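Local coordinates for protein oxalate biosynthetic component 1 (Burkholderia thailandensis, PDB 5IKY) that probably makes oxalate in quorum sensing-dependent oxalogenesis, acting as a bifunctional enzyme with serine hydrolase and additional lyase activity, at residues E121-V126 against R130-Q135. Sequence-based numbering, arbitrary orientation.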
ATOM      1  N   GLU A 121     -36.411 -11.486  -1.301  1.00 84.52           N
ATOM      2  CA  GLU A 121     -36.799 -12.040  -0.007  1.00 89.90           C
ATOM      3  C   GLU A 121     -38.216 -12.607  -0.028  1.00 92.94           C
ATOM      4  O   GLU A 121     -38.607 -13.351   0.874  1.00 99.42           O
ATOM      5  CB  GLU A 121     -36.671 -10.979   1.088  1.00 86.42           C
ATOM      6  CG  GLU A 121     -35.297 -10.941   1.746  1.00101.65           C
ATOM      7  CD  GLU A 121     -35.182  -9.857   2.801  1.00122.13           C
ATOM      8  OE1 GLU A 121     -35.825  -8.798   2.642  1.00134.45           O
ATOM      9  OE2 GLU A 121     -34.454 -10.068   3.795  1.00122.00           O
ATOM     10  N   ARG A 122     -38.980 -12.254  -1.058  1.00 78.81           N
ATOM     11  CA  ARG A 122     -40.316 -12.808  -1.244  1.00 82.60           C
ATOM     12  C   ARG A 122     -40.261 -14.310  -1.488  1.00 88.79           C
ATOM     13  O   ARG A 122     -41.175 -15.044  -1.112  1.00101.50           O
ATOM     14  CB  ARG A 122     -41.032 -12.121  -2.406  1.00 79.07           C
ATOM     15  CG  ARG A 122     -41.644 -10.778  -2.064  1.00 72.26           C
ATOM     16  CD  ARG A 122     -42.597 -10.337  -3.159  1.00102.43           C
ATOM     17  NE  ARG A 122     -43.433  -9.214  -2.748  1.00118.81           N
ATOM     18  CZ  ARG A 122     -44.509  -8.806  -3.413  1.00114.26           C
ATOM     19  NH1 ARG A 122     -44.879  -9.434  -4.521  1.00115.37           N
ATOM     20  NH2 ARG A 122     -45.216  -7.774  -2.971  1.00113.32           N
ATOM     21  N   LEU A 123     -39.189 -14.760  -2.130  1.00 79.68           N
ATOM     22  CA  LEU A 123     -39.001 -16.179  -2.397  1.00 80.96           C
ATOM     23  C   LEU A 123     -38.810 -16.950  -1.094  1.00 84.33           C
ATOM     24  O   LEU A 123     -38.088 -16.510  -0.199  1.00 90.94           O
ATOM     25  CB  LEU A 123     -37.809 -16.399  -3.331  1.00 83.45           C
ATOM     26  CG  LEU A 123     -37.987 -15.897  -4.766  1.00 79.69           C
ATOM     27  CD1 LEU A 123     -36.667 -15.928  -5.518  1.00 82.45           C
ATOM     28  CD2 LEU A 123     -39.037 -16.722  -5.492  1.00 82.54           C
ATOM     29  N   SER A 124     -39.471 -18.099  -0.992  1.00 85.51           N
ATOM     30  CA  SER A 124     -39.419 -18.906   0.220  1.00 80.90           C
ATOM     31  C   SER A 124     -38.097 -19.655   0.334  1.00 84.93           C
ATOM     32  O   SER A 124     -37.414 -19.574   1.355  1.00 84.57           O
ATOM     33  CB  SER A 124     -40.585 -19.897   0.253  1.00 80.63           C
ATOM     34  OG  SER A 124     -41.821 -19.241   0.024  1.00 92.62           O
ATOM     35  N   SER A 125     -37.744 -20.382  -0.721  1.00 87.89           N
ATOM     36  CA  SER A 125     -36.525 -21.182  -0.738  1.00 89.14           C
ATOM     37  C   SER A 125     -35.275 -20.311  -0.691  1.00101.07           C
ATOM     38  O   SER A 125     -35.049 -19.488  -1.577  1.00121.87           O
ATOM     39  CB  SER A 125     -36.491 -22.073  -1.981  1.00 84.53           C
ATOM     40  OG  SER A 125     -35.275 -22.795  -2.063  1.00 90.14           O
ATOM     41  N   VAL A 126     -34.462 -20.499   0.344  1.00 97.01           N
ATOM     42  CA  VAL A 126     -33.224 -19.741   0.485  1.00 84.30           C
ATOM     43  C   VAL A 126     -32.166 -20.265  -0.487  1.00 81.20           C
ATOM     44  O   VAL A 126     -31.259 -19.534  -0.886  1.00 84.60           O
ATOM     45  CB  VAL A 126     -32.686 -19.796   1.936  1.00 80.26           C
ATOM     46  CG1 VAL A 126     -32.223 -21.201   2.292  1.00 91.67           C
ATOM     47  CG2 VAL A 126     -31.558 -18.790   2.135  1.00 74.13           C
ATOM     48  N   ARG A 130     -29.993 -17.973  -3.467  1.00 70.00           N
ATOM     49  CA  ARG A 130     -28.544 -18.022  -3.637  1.00 63.44           C
ATOM     50  C   ARG A 130     -28.148 -18.249  -5.087  1.00 78.11           C
ATOM     51  O   ARG A 130     -27.308 -17.531  -5.630  1.00 92.34           O
ATOM     52  CB  ARG A 130     -27.934 -19.123  -2.771  1.00 65.87           C
ATOM     53  CG  ARG A 130     -28.081 -18.913  -1.285  1.00 71.01           C
ATOM     54  CD  ARG A 130     -27.121 -19.811  -0.533  1.00 65.39           C
ATOM     55  NE  ARG A 130     -27.159 -19.574   0.905  1.00 77.60           N
ATOM     56  CZ  ARG A 130     -27.701 -20.410   1.781  1.00 77.49           C
ATOM     57  NH1 ARG A 130     -28.250 -21.544   1.363  1.00 76.10           N
ATOM     58  NH2 ARG A 130     -27.692 -20.114   3.073  1.00 65.62           N
ATOM     59  N   GLN A 131     -28.759 -19.254  -5.706  1.00 64.01           N
ATOM     60  CA  GLN A 131     -28.441 -19.610  -7.082  1.00 72.93           C
ATOM     61  C   GLN A 131     -28.762 -18.464  -8.034  1.00 78.02           C
ATOM     62  O   GLN A 131     -28.065 -18.259  -9.027  1.00 79.82           O
ATOM     63  CB  GLN A 131     -29.197 -20.875  -7.488  1.00 69.11           C
ATOM     64  CG  GLN A 131     -28.869 -22.078  -6.618  1.00 87.45           C
ATOM     65  CD  GLN A 131     -29.688 -23.302  -6.978  1.00115.65           C
ATOM     66  OE1 GLN A 131     -30.177 -23.429  -8.102  1.00123.02           O
ATOM     67  NE2 GLN A 131     -29.845 -24.212  -6.022  1.00118.48           N
ATOM     68  N   ILE A 132     -29.814 -17.715  -7.718  1.00 62.47           N
ATOM     69  CA  ILE A 132     -30.166 -16.530  -8.488  1.00 60.38           C
ATOM     70  C   ILE A 132     -29.101 -15.453  -8.310  1.00 64.49           C
ATOM     71  O   ILE A 132     -28.574 -14.919  -9.286  1.00 66.88           O
ATOM     72  CB  ILE A 132     -31.541 -15.974  -8.072  1.00 69.13           C
ATOM     73  CG1 ILE A 132     -32.651 -16.938  -8.492  1.00 58.46           C
ATOM     74  CG2 ILE A 132     -31.773 -14.598  -8.681  1.00 57.34           C
ATOM     75  CD1 ILE A 132     -34.033 -16.498  -8.061  1.00 65.63           C
ATOM     76  N   VAL A 133     -28.787 -15.147  -7.055  1.00 58.28           N
ATOM     77  CA  VAL A 133     -27.756 -14.167  -6.736  1.00 64.38           C
ATOM     78  C   VAL A 133     -26.411 -14.570  -7.334  1.00 63.69           C
ATOM     79  O   VAL A 133     -25.697 -13.734  -7.888  1.00 62.08           O
ATOM     80  CB  VAL A 133     -27.603 -13.981  -5.210  1.00 62.93           C
ATOM     81  CG1 VAL A 133     -26.396 -13.110  -4.892  1.00 52.43           C
ATOM     82  CG2 VAL A 133     -28.871 -13.377  -4.619  1.00 54.89           C
ATOM     83  N   LEU A 134     -26.077 -15.853  -7.239  1.00 69.48           N
ATOM     84  CA  LEU A 134     -24.812 -16.342  -7.778  1.00 59.05           C
ATOM     85  C   LEU A 134     -24.787 -16.300  -9.304  1.00 57.08           C
ATOM     86  O   LEU A 134     -23.750 -16.018  -9.900  1.00 61.95           O
ATOM     87  CB  LEU A 134     -24.530 -17.764  -7.289  1.00 50.66           C
ATOM     88  CG  LEU A 134     -24.062 -17.885  -5.836  1.00 67.07           C
ATOM     89  CD1 LEU A 134     -23.685 -19.319  -5.504  1.00 50.39           C
ATOM     90  CD2 LEU A 134     -22.897 -16.945  -5.566  1.00 56.50           C
ATOM     91  N   GLN A 135     -25.926 -16.576  -9.935  1.00 57.26           N
ATOM     92  CA  GLN A 135     -25.996 -16.540 -11.393  1.00 54.90           C
ATOM     93  C   GLN A 135     -25.872 -15.122 -11.934  1.00 62.08           C
ATOM     94  O   GLN A 135     -25.122 -14.876 -12.879  1.00 55.18           O
ATOM     95  CB  GLN A 135     -27.294 -17.170 -11.899  1.00 59.00           C
ATOM     96  CG  GLN A 135     -27.137 -18.605 -12.369  1.00 72.45           C
ATOM     97  CD  GLN A 135     -26.259 -18.733 -13.604  1.00 64.05           C
ATOM     98  OE1 GLN A 135     -25.956 -17.747 -14.276  1.00 81.21           O
ATOM     99  NE2 GLN A 135     -25.850 -19.957 -13.909  1.00 73.57           N
TER
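Val126 and Arg130 meet one helical turn apart, CG2 of the valine lying over one face of the guanidinium. This Val126 CG2 stands 4.1 Å above the plane of the Arg130 guanidinium, over its centre, while CG1 is 4.1 Å from NH1. A chi1 of 68° puts Val126 CG1 between the backbone N and the carbonyl carbon and leaves CG2 anti to that N, over the guanidinium that the extended Arg130 chain carries there. In the backbone of the same two residues, the first turn of helix 126-138 closes through Arg130 N to Val126 O, 3.3 Å long and 159° at the hydrogen. That same oxygen also touches Arg130 CG. Ser125 is the N-cap, its OG accepting from Leu128 N. Separately, Leu123 and Ile132 approach tip to tip, CD1 to CD1 at 3.7 Å, both buried; Leu123 also packs on Leu128, Val129 and helix 162-172, where Asp171 takes the N-H groups of Ser124 and Ser125. Within the N-terminal domain, Leu123 on Ile132 thus joins the preceding loop to the helix. The bond from Arg130 NE to Gly489 O probably helps orient the guanidinium, with Val126 CG2 adding apolar packing on one face.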